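Local coordinates for alanine racemase 1 (PDB 4Y2W), which belongs to the alanine racemase family, joining an eight-stranded parallel barrel domain to a mainly beta domain in an assembly of two chains, at residues Tyr44-Ser49 with Glu246-Thr251; Gln96-Asp101 with Glu116-Lys121; Tyr111-Glu116 with Ile151-Asn156; Gly231-Lys236 with Arg240-Arg245. The protein carries 1 engineered substitution. All coordinates share one frame; numbering follows the deposited sequence.

Contact 1: residues Tyr44-Ser49 with Glu246-Thr251; sequences YGHGAS and ETLRFT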
# COMPACT_ATOMS: atom_id res chain seq x y z
N TYR A 44 -8.34 -5.51 -6.54
CA TYR A 44 -8.58 -5.14 -5.14
C TYR A 44 -7.63 -5.91 -4.21
O TYR A 44 -8.07 -6.60 -3.29
CB TYR A 44 -10.04 -5.38 -4.75
CG TYR A 44 -11.04 -4.57 -5.55
CD1 TYR A 44 -11.47 -5.00 -6.80
CD2 TYR A 44 -11.55 -3.37 -5.06
CE1 TYR A 44 -12.38 -4.27 -7.54
CE2 TYR A 44 -12.47 -2.63 -5.80
CZ TYR A 44 -12.87 -3.08 -7.04
OH TYR A 44 -13.78 -2.35 -7.77
N GLY A 45 -6.33 -5.81 -4.49
CA GLY A 45 -5.31 -6.42 -3.65
C GLY A 45 -5.16 -7.93 -3.71
O GLY A 45 -4.39 -8.51 -2.94
N HIS A 46 -5.88 -8.58 -4.63
CA HIS A 46 -5.82 -10.05 -4.77
C HIS A 46 -4.78 -10.51 -5.80
O HIS A 46 -4.44 -11.69 -5.84
CB HIS A 46 -7.20 -10.60 -5.17
CG HIS A 46 -8.24 -10.49 -4.09
ND1 HIS A 46 -8.73 -9.28 -3.65
CD2 HIS A 46 -8.90 -11.44 -3.39
CE1 HIS A 46 -9.64 -9.49 -2.72
NE2 HIS A 46 -9.76 -10.79 -2.54
N GLY A 47 -4.28 -9.58 -6.62
CA GLY A 47 -3.37 -9.91 -7.72
C GLY A 47 -4.13 -10.09 -9.02
O GLY A 47 -4.85 -11.07 -9.20
N ALA A 48 -3.97 -9.14 -9.93
CA ALA A 48 -4.72 -9.12 -11.19
C ALA A 48 -4.38 -10.30 -12.09
O ALA A 48 -5.27 -10.93 -12.65
CB ALA A 48 -4.48 -7.81 -11.93
N SER A 49 -3.09 -10.61 -12.22
CA SER A 49 -2.64 -11.71 -13.07
C SER A 49 -3.47 -12.97 -12.86
O SER A 49 -4.12 -13.44 -13.79
CB SER A 49 -1.16 -12.03 -12.82
OG SER A 49 -0.34 -10.98 -13.30
N GLU A 246 -15.93 -16.39 0.97
CA GLU A 246 -14.75 -15.64 1.38
C GLU A 246 -13.64 -15.85 0.36
O GLU A 246 -13.27 -16.99 0.07
CB GLU A 246 -14.30 -16.11 2.76
CG GLU A 246 -13.35 -15.17 3.47
CD GLU A 246 -13.01 -15.66 4.86
OE1 GLU A 246 -13.55 -15.09 5.83
OE2 GLU A 246 -12.22 -16.62 4.99
N THR A 247 -13.12 -14.74 -0.18
CA THR A 247 -12.13 -14.79 -1.26
C THR A 247 -10.70 -14.53 -0.79
O THR A 247 -9.75 -14.99 -1.43
CB THR A 247 -12.47 -13.77 -2.36
OG1 THR A 247 -12.64 -12.47 -1.78
CG2 THR A 247 -13.74 -14.17 -3.08
N LEU A 248 -10.54 -13.78 0.30
CA LEU A 248 -9.22 -13.43 0.81
C LEU A 248 -9.09 -13.70 2.30
O LEU A 248 -9.97 -13.34 3.08
CB LEU A 248 -8.93 -11.96 0.55
CG LEU A 248 -7.59 -11.42 1.06
CD1 LEU A 248 -7.06 -10.36 0.10
CD2 LEU A 248 -7.67 -10.88 2.48
N ARG A 249 -7.97 -14.31 2.70
CA ARG A 249 -7.61 -14.42 4.11
C ARG A 249 -6.25 -13.76 4.36
O ARG A 249 -5.22 -14.24 3.87
CB ARG A 249 -7.59 -15.87 4.57
CG ARG A 249 -8.94 -16.57 4.54
CD ARG A 249 -9.04 -17.61 5.64
NE ARG A 249 -7.88 -18.51 5.63
CZ ARG A 249 -7.39 -19.15 6.70
NH1 ARG A 249 -7.94 -19.02 7.90
NH2 ARG A 249 -6.33 -19.93 6.56
N PHE A 250 -6.25 -12.66 5.11
CA PHE A 250 -5.03 -11.94 5.46
C PHE A 250 -4.51 -12.54 6.76
O PHE A 250 -5.13 -12.36 7.81
CB PHE A 250 -5.35 -10.45 5.61
CG PHE A 250 -4.14 -9.55 5.73
CD1 PHE A 250 -2.85 -10.01 5.48
CD2 PHE A 250 -4.32 -8.21 6.05
CE1 PHE A 250 -1.76 -9.15 5.59
CE2 PHE A 250 -3.24 -7.35 6.15
CZ PHE A 250 -1.96 -7.82 5.92
N THR A 251 -3.39 -13.25 6.68
CA THR A 251 -2.90 -14.04 7.82
C THR A 251 -1.42 -13.78 8.14
O THR A 251 -0.67 -13.27 7.30
CB THR A 251 -3.08 -15.55 7.55
OG1 THR A 251 -2.09 -16.01 6.63
CG2 THR A 251 -4.48 -15.83 6.99
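His46 meets Leu248 and Thr247 where the TIM barrel adjoins the mixed beta sheet of this alanine racemase. Residues 44-49 pass from helix 40-45 into helix 48-58, while residues 246-251 lead into strand 248-260. The contact is buried. Its apolar part is a CH-pi contact. Leu248 CD1 lies 3.9 Å from the centroid of the His46 ring, over one face and shifted toward the rim. The leucine reaches this place because CG stands anti to the backbone N (chi1 179°). Leu248 CB also approaches His46 NE2, at 3.4 Å. Phe230 and Phe363 pack on the same imidazole, the latter edge-to-face. Both ring nitrogens bond. Within 44-49, His46 ND1 donates to Tyr44 O at 2.8 Å, from above the carbonyl plane, which restrains the rotation of the ring. Across the contact, the other nitrogen, His46 NE2, gives a weak hydrogen bond to Thr247 OG1, 3.4 Å long. That hydroxyl has a stronger partner in Phe230 O. Tyr44 itself lines a pocket holding alanine and packs on Met316 of the second subunit. Beside the histidine, Gly45 O, which accepts from Arg372 NE, comes to 4.4 Å from Leu248 CD1.

Contact 2: residues Gln96-Asp101 with Glu116-Lys121; sequences QIVKHD and EKESLK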
# COMPACT_ATOMS: atom_id res chain seq x y z
N GLN A 96 0.73 2.26 -27.16
CA GLN A 96 0.62 0.98 -26.47
C GLN A 96 -0.80 0.44 -26.46
O GLN A 96 -1.02 -0.75 -26.71
CB GLN A 96 1.14 1.12 -25.03
CG GLN A 96 2.60 1.57 -24.92
CD GLN A 96 3.56 0.59 -25.55
OE1 GLN A 96 4.01 -0.37 -24.91
NE2 GLN A 96 3.90 0.82 -26.82
N ILE A 97 -1.77 1.30 -26.16
CA ILE A 97 -3.18 0.89 -26.12
C ILE A 97 -3.72 0.45 -27.49
O ILE A 97 -4.58 -0.43 -27.57
CB ILE A 97 -4.10 1.98 -25.53
CG1 ILE A 97 -3.99 3.30 -26.31
CG2 ILE A 97 -3.77 2.21 -24.06
CD1 ILE A 97 -5.03 4.33 -25.92
N VAL A 98 -3.21 1.06 -28.55
CA VAL A 98 -3.56 0.67 -29.91
C VAL A 98 -2.88 -0.65 -30.28
O VAL A 98 -3.50 -1.52 -30.90
CB VAL A 98 -3.16 1.76 -30.93
CG1 VAL A 98 -3.40 1.28 -32.36
CG2 VAL A 98 -3.93 3.04 -30.67
N LYS A 99 -1.62 -0.79 -29.87
CA LYS A 99 -0.82 -1.98 -30.19
C LYS A 99 -1.41 -3.24 -29.56
O LYS A 99 -1.54 -4.27 -30.23
CB LYS A 99 0.62 -1.79 -29.72
CG LYS A 99 1.60 -2.84 -30.21
CD LYS A 99 3.02 -2.49 -29.82
CE LYS A 99 4.03 -3.51 -30.33
NZ LYS A 99 5.38 -3.31 -29.73
N HIS A 100 -1.76 -3.16 -28.29
CA HIS A 100 -2.25 -4.32 -27.55
C HIS A 100 -3.78 -4.37 -27.46
O HIS A 100 -4.34 -5.14 -26.68
CB HIS A 100 -1.60 -4.37 -26.16
CG HIS A 100 -0.12 -4.61 -26.20
ND1 HIS A 100 0.80 -3.61 -25.98
CD2 HIS A 100 0.59 -5.73 -26.46
CE1 HIS A 100 2.02 -4.11 -26.08
NE2 HIS A 100 1.92 -5.39 -26.37
N ASP A 101 -4.44 -3.55 -28.28
CA ASP A 101 -5.89 -3.63 -28.48
C ASP A 101 -6.65 -3.47 -27.16
O ASP A 101 -7.32 -4.39 -26.69
CB ASP A 101 -6.25 -4.95 -29.18
CG ASP A 101 -7.68 -4.98 -29.67
OD1 ASP A 101 -8.20 -3.91 -30.05
OD2 ASP A 101 -8.28 -6.08 -29.68
N GLU A 116 -7.42 8.40 -32.89
CA GLU A 116 -7.66 7.96 -34.27
C GLU A 116 -6.36 8.03 -35.08
O GLU A 116 -6.03 7.08 -35.79
CB GLU A 116 -8.73 8.83 -34.95
CG GLU A 116 -9.28 8.23 -36.25
CD GLU A 116 -9.97 9.23 -37.16
OE1 GLU A 116 -9.82 10.45 -36.97
OE2 GLU A 116 -10.66 8.78 -38.10
N LYS A 117 -5.64 9.13 -34.93
CA LYS A 117 -4.35 9.34 -35.60
C LYS A 117 -3.40 8.16 -35.40
O LYS A 117 -2.81 7.65 -36.36
CB LYS A 117 -3.71 10.64 -35.10
CG LYS A 117 -2.48 11.09 -35.86
CD LYS A 117 -2.05 12.48 -35.40
CE LYS A 117 -0.58 12.77 -35.70
NZ LYS A 117 -0.32 12.97 -37.15
N GLU A 118 -3.27 7.71 -34.15
CA GLU A 118 -2.42 6.57 -33.81
C GLU A 118 -3.00 5.25 -34.33
O GLU A 118 -2.25 4.35 -34.71
CB GLU A 118 -2.22 6.51 -32.29
CG GLU A 118 -1.18 5.51 -31.81
CD GLU A 118 0.24 5.87 -32.23
OE1 GLU A 118 0.58 7.07 -32.22
OE2 GLU A 118 1.01 4.95 -32.55
N SER A 119 -4.33 5.14 -34.33
CA SER A 119 -5.02 3.96 -34.88
C SER A 119 -4.73 3.77 -36.36
O SER A 119 -4.49 2.65 -36.82
CB SER A 119 -6.54 4.09 -34.69
OG SER A 119 -6.86 4.73 -33.46
N LEU A 120 -4.78 4.87 -37.10
CA LEU A 120 -4.51 4.86 -38.54
C LEU A 120 -3.02 4.69 -38.83
O LEU A 120 -2.65 4.10 -39.85
CB LEU A 120 -5.04 6.14 -39.19
CG LEU A 120 -6.56 6.34 -39.09
CD1 LEU A 120 -6.96 7.74 -39.55
CD2 LEU A 120 -7.30 5.27 -39.88
N LYS A 121 -2.18 5.19 -37.94
CA LYS A 121 -0.73 5.05 -38.05
C LYS A 121 -0.27 3.59 -37.92
O LYS A 121 0.75 3.21 -38.49
CB LYS A 121 -0.05 5.92 -37.00
CG LYS A 121 1.46 6.01 -37.12
CD LYS A 121 2.01 7.08 -36.19
CE LYS A 121 3.52 6.98 -36.04
NZ LYS A 121 4.03 7.94 -35.02
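Val98 packs its two methyl groups against Glu118 and Ser119, and these three residues make up the contact. The valine carries CG1 opposite its backbone N (chi1 174°), which turns both methyls to the neighbouring helix. Each branch has its own target. CG1 sits over the backbone, with Val98 CG1 4.0 Å from Ser119 CA and equally far from Glu118 O. CG2 takes the side chain, with Val98 CG2 3.9 Å from Glu118 CG and 4.2 Å from Glu118 CB. The glutamate first extends and then bends at chi2 (66°). Its aliphatic part is therefore what meets the valine, and its carboxylate lies farther off. The two segments belong to helices 94-99 and 109-121, which stand side by side on the outside of the TIM barrel. Strand 103-106 joins them in the chain. Ser119 comes nearest with its CA. Its hydroxyl is tied back to its own helix, where OG bonds to Leu115 O, and Val98 CG2 is 4.4 Å from Ser119 OG. Val98 also touches Leu115, one turn before Ser119 on that helix. At the end of helix 94-99, His100 N bonds to Gln96 O at 3.0 Å, and His100 ND1 reaches the same oxygen in a weak bond.

Contact 3: residues Tyr111-Glu116 with Ile151-Asn156; sequences YAKELE and ILEMAN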
# COMPACT_ATOMS: atom_id res chain seq x y z
N TYR A 111 -9.26 14.49 -28.01
CA TYR A 111 -8.63 13.24 -27.58
C TYR A 111 -8.95 12.10 -28.56
O TYR A 111 -8.07 11.32 -28.91
CB TYR A 111 -9.08 12.89 -26.16
CG TYR A 111 -8.40 11.67 -25.55
CD1 TYR A 111 -7.02 11.62 -25.40
CD2 TYR A 111 -9.15 10.58 -25.11
CE1 TYR A 111 -6.40 10.51 -24.84
CE2 TYR A 111 -8.54 9.47 -24.55
CZ TYR A 111 -7.17 9.44 -24.42
OH TYR A 111 -6.57 8.33 -23.86
N ALA A 112 -10.20 12.02 -28.99
CA ALA A 112 -10.62 11.02 -29.97
C ALA A 112 -9.83 11.12 -31.27
O ALA A 112 -9.45 10.10 -31.84
CB ALA A 112 -12.11 11.16 -30.26
N LYS A 113 -9.60 12.35 -31.73
CA LYS A 113 -8.79 12.59 -32.93
C LYS A 113 -7.36 12.09 -32.76
O LYS A 113 -6.82 11.42 -33.64
CB LYS A 113 -8.75 14.09 -33.27
CG LYS A 113 -10.05 14.66 -33.83
CD LYS A 113 -9.89 16.14 -34.16
CE LYS A 113 -11.22 16.79 -34.54
NZ LYS A 113 -11.86 16.15 -35.72
N GLU A 114 -6.75 12.44 -31.63
CA GLU A 114 -5.38 12.00 -31.30
C GLU A 114 -5.28 10.48 -31.23
O GLU A 114 -4.26 9.91 -31.62
CB GLU A 114 -4.92 12.62 -29.98
CG GLU A 114 -4.65 14.12 -30.05
CD GLU A 114 -4.47 14.76 -28.68
OE1 GLU A 114 -4.64 15.99 -28.57
OE2 GLU A 114 -4.15 14.04 -27.71
N LEU A 115 -6.32 9.84 -30.71
CA LEU A 115 -6.37 8.38 -30.69
C LEU A 115 -6.51 7.82 -32.10
O LEU A 115 -5.79 6.89 -32.47
CB LEU A 115 -7.51 7.88 -29.80
CG LEU A 115 -7.68 6.36 -29.67
CD1 LEU A 115 -6.38 5.66 -29.30
CD2 LEU A 115 -8.77 6.03 -28.66
N GLU A 116 -7.42 8.40 -32.89
CA GLU A 116 -7.66 7.96 -34.27
C GLU A 116 -6.36 8.03 -35.08
O GLU A 116 -6.03 7.08 -35.79
CB GLU A 116 -8.73 8.83 -34.95
CG GLU A 116 -9.28 8.23 -36.25
CD GLU A 116 -9.97 9.23 -37.16
OE1 GLU A 116 -9.82 10.45 -36.97
OE2 GLU A 116 -10.66 8.78 -38.10
N ILE A 151 -19.96 12.96 -30.26
CA ILE A 151 -20.17 11.51 -30.36
C ILE A 151 -20.55 11.11 -31.78
O ILE A 151 -20.14 10.05 -32.26
CB ILE A 151 -21.24 11.03 -29.35
CG1 ILE A 151 -20.68 11.12 -27.92
CG2 ILE A 151 -21.67 9.60 -29.64
CD1 ILE A 151 -21.73 11.04 -26.84
N LEU A 152 -21.33 11.95 -32.46
CA LEU A 152 -21.74 11.67 -33.84
C LEU A 152 -20.58 11.77 -34.82
O LEU A 152 -20.54 11.05 -35.82
CB LEU A 152 -22.90 12.59 -34.28
CG LEU A 152 -24.29 12.19 -33.75
CD1 LEU A 152 -25.26 13.36 -33.83
CD2 LEU A 152 -24.83 10.98 -34.50
N GLU A 153 -19.63 12.66 -34.54
CA GLU A 153 -18.42 12.76 -35.36
C GLU A 153 -17.57 11.51 -35.19
O GLU A 153 -17.10 10.92 -36.18
CB GLU A 153 -17.62 14.01 -34.99
CG GLU A 153 -16.60 14.41 -36.04
CD GLU A 153 -15.92 15.75 -35.76
OE1 GLU A 153 -14.84 15.99 -36.33
OE2 GLU A 153 -16.47 16.55 -34.97
N MET A 154 -17.39 11.08 -33.94
CA MET A 154 -16.63 9.87 -33.62
C MET A 154 -17.17 8.63 -34.34
O MET A 154 -16.40 7.74 -34.71
CB MET A 154 -16.63 9.61 -32.11
CG MET A 154 -15.79 10.59 -31.31
SD MET A 154 -15.90 10.27 -29.54
CE MET A 154 -15.62 11.92 -28.88
N ALA A 155 -18.49 8.57 -34.52
CA ALA A 155 -19.13 7.46 -35.22
C ALA A 155 -18.69 7.38 -36.69
O ALA A 155 -18.73 6.31 -37.30
CB ALA A 155 -20.64 7.58 -35.13
N ASN A 156 -18.29 8.52 -37.24
CA ASN A 156 -17.85 8.62 -38.63
C ASN A 156 -16.33 8.59 -38.81
O ASN A 156 -15.83 8.73 -39.93
CB ASN A 156 -18.43 9.89 -39.26
CG ASN A 156 -19.92 10.03 -39.02
OD1 ASN A 156 -20.67 9.06 -39.10
ND2 ASN A 156 -20.36 11.25 -38.72
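Ala112 and Lys113 face Met154 and Glu153 across two adjacent outer helices of the TIM barrel, 109-121 and 144-155. Ala112, the first residue along the helix to touch, points its methyl toward the other helix. Met154 answers with its chain from CG to CE: Ala112 CB lies 3.8 Å from Met154 CE, 3.9 Å from Met154 CG and 4.0 Å from Met154 SD. The extended methionine thus lies along the alanine methyl with three atoms instead of one. Behind this pair is the barrel wall, since Val106 touches both side chains and Ile130 touches the methionine. The small alanine leaves the backbones fairly near, with Ala112 CA and Met154 CA 7.1 Å apart. Next comes Lys113, on the exposed side. Its CG stands anti to the carbonyl carbon, and a bend at chi4 (-60°) carries the ammonium group to the neighbouring helix. There it forms a salt bridge with Glu153, whose chain reaches out extended. The contact therefore grades from a buried apolar pair beside the strands to a charged pair at the surface. Lys113 NZ is 3.0 Å from Glu153 OE1 and comes from above the carboxylate plane, 38° out of it.

Contact 4: residues Gly231-Lys236 with Arg240-Arg245; sequences GAYPSK and RKVELR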
# COMPACT_ATOMS: atom_id res chain seq x y z
N GLY A 231 -16.15 -10.99 -2.23
CA GLY A 231 -16.78 -11.43 -0.99
C GLY A 231 -17.22 -10.33 -0.04
O GLY A 231 -17.33 -10.56 1.16
N ALA A 232 -17.47 -9.14 -0.57
CA ALA A 232 -17.93 -8.02 0.26
C ALA A 232 -18.99 -7.19 -0.46
O ALA A 232 -19.13 -7.25 -1.68
CB ALA A 232 -16.75 -7.14 0.64
N TYR A 233 -19.75 -6.43 0.32
CA TYR A 233 -20.76 -5.53 -0.23
C TYR A 233 -20.25 -4.09 -0.14
O TYR A 233 -19.43 -3.78 0.73
CB TYR A 233 -22.08 -5.69 0.53
CG TYR A 233 -22.77 -7.01 0.26
CD1 TYR A 233 -23.46 -7.23 -0.92
CD2 TYR A 233 -22.75 -8.04 1.21
CE1 TYR A 233 -24.10 -8.43 -1.18
CE2 TYR A 233 -23.39 -9.25 0.96
CZ TYR A 233 -24.07 -9.44 -0.23
OH TYR A 233 -24.71 -10.63 -0.49
N PRO A 234 -20.73 -3.22 -1.05
CA PRO A 234 -20.27 -1.82 -1.07
C PRO A 234 -20.79 -0.97 0.08
O PRO A 234 -20.17 0.04 0.42
CB PRO A 234 -20.81 -1.30 -2.41
CG PRO A 234 -22.00 -2.14 -2.69
CD PRO A 234 -21.71 -3.50 -2.11
N SER A 235 -21.91 -1.36 0.67
CA SER A 235 -22.50 -0.61 1.78
C SER A 235 -23.48 -1.49 2.56
O SER A 235 -23.58 -2.70 2.31
CB SER A 235 -23.21 0.64 1.26
OG SER A 235 -24.39 0.29 0.54
N LYS A 236 -24.19 -0.89 3.51
CA LYS A 236 -25.19 -1.61 4.29
C LYS A 236 -26.60 -1.48 3.70
O LYS A 236 -27.50 -2.21 4.12
CB LYS A 236 -25.17 -1.12 5.74
CG LYS A 236 -23.81 -1.31 6.40
CD LYS A 236 -23.86 -1.08 7.90
CE LYS A 236 -22.59 -1.58 8.58
NZ LYS A 236 -21.36 -0.95 8.02
N ARG A 240 -28.48 -7.89 -0.77
CA ARG A 240 -27.65 -9.05 -0.40
C ARG A 240 -28.33 -10.38 -0.69
O ARG A 240 -28.22 -11.33 0.10
CB ARG A 240 -27.22 -8.98 1.08
CG ARG A 240 -26.55 -7.68 1.49
CD ARG A 240 -26.13 -7.67 2.96
NE ARG A 240 -25.36 -6.46 3.29
CZ ARG A 240 -24.17 -6.43 3.89
NH1 ARG A 240 -23.56 -7.54 4.30
NH2 ARG A 240 -23.58 -5.26 4.12
N LYS A 241 -29.02 -10.46 -1.83
CA LYS A 241 -29.75 -11.68 -2.21
C LYS A 241 -28.80 -12.77 -2.74
O LYS A 241 -29.20 -13.94 -2.85
CB LYS A 241 -30.85 -11.36 -3.24
CG LYS A 241 -30.39 -11.30 -4.69
CD LYS A 241 -31.49 -10.79 -5.61
CE LYS A 241 -31.31 -9.32 -5.98
NZ LYS A 241 -31.33 -8.41 -4.80
N VAL A 242 -27.57 -12.38 -3.06
CA VAL A 242 -26.54 -13.32 -3.52
C VAL A 242 -25.83 -14.00 -2.34
O VAL A 242 -25.79 -13.45 -1.24
CB VAL A 242 -25.49 -12.62 -4.42
CG1 VAL A 242 -26.18 -12.00 -5.63
CG2 VAL A 242 -24.69 -11.57 -3.65
N GLU A 243 -25.29 -15.19 -2.59
CA GLU A 243 -24.54 -15.95 -1.59
C GLU A 243 -23.04 -15.87 -1.86
O GLU A 243 -22.51 -16.60 -2.70
CB GLU A 243 -24.98 -17.41 -1.59
CG GLU A 243 -24.37 -18.25 -0.47
CD GLU A 243 -23.75 -19.56 -0.96
OE1 GLU A 243 -22.71 -19.95 -0.40
OE2 GLU A 243 -24.31 -20.18 -1.89
N LEU A 244 -22.35 -14.98 -1.15
CA LEU A 244 -20.92 -14.76 -1.36
C LEU A 244 -20.07 -15.69 -0.50
O LEU A 244 -20.44 -16.03 0.62
CB LEU A 244 -20.55 -13.30 -1.09
CG LEU A 244 -21.25 -12.26 -1.98
CD1 LEU A 244 -20.94 -10.85 -1.51
CD2 LEU A 244 -20.86 -12.43 -3.44
N ARG A 245 -18.92 -16.09 -1.06
CA ARG A 245 -17.92 -16.86 -0.32
C ARG A 245 -16.68 -16.01 -0.06
O ARG A 245 -16.42 -15.04 -0.77
CB ARG A 245 -17.54 -18.14 -1.09
CG ARG A 245 -18.73 -19.04 -1.39
CD ARG A 245 -18.37 -20.52 -1.45
NE ARG A 245 -17.42 -20.86 -2.51
CZ ARG A 245 -16.10 -21.02 -2.36
NH1 ARG A 245 -15.51 -20.87 -1.17
NH2 ARG A 245 -15.36 -21.33 -3.41
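Tyr233 is held between Arg240 and Leu244 in the long loop that joins the last barrel strand, 222-224, to strand 248-260 of the second domain. The chain doubles back here without forming strands, and Gly231 CA and Leu244 CA approach to 5.3 Å. Two CH-pi contacts cover opposite faces of the tyrosine ring. Arg240 CG sits over the ring centre, 3.5 Å from the Tyr233 centroid. Leu244 CD1 lies on the other face, offset toward the rim and 3.9 Å from the same centroid. Val242 adds an oblique apolar touch, with CG2 4.0 Å from Tyr233 CE1. The arginine runs extended from CG to NE across the ring, so its guanidinium passes beyond the centre to CD2. The planes of ring and guanidinium are turned 39° apart. Polar bonding begins at the far end of this arginine. Arg240 NH2 makes a salt bridge with Glu349, and Lys236 NZ pairs with Asp353 close by. Near the other end of the loop, Arg245 reaches Asp16 of helix 15-28. Across the loop itself, Arg240 NH2 donates to Ser235 O at 3.1 Å, with the donor tilted 33° from the carbonyl plane.

In the fold
Contact 1 is the most central of the four and is buried between the domains. It joins packing over a histidine ring to one weak hydrogen bond. Contact 4 lies along the linking loop and touches contact 1 through Thr247 OG1 and Gly231 N, 3.8 Å apart. It relies on the two faces of one tyrosine ring, covered by an arginine and a leucine, and it is partly open to solvent. Contacts 2 and 3 lie on the outer helices of the barrel, both far from contact 1. They share helix 109-121, with Glu116 in both ranges, and Leu115 bridges them by packing on Val98 and Ile97. Contact 2 is purely van der Waals, whereas contact 3 adds a salt bridge on its exposed side.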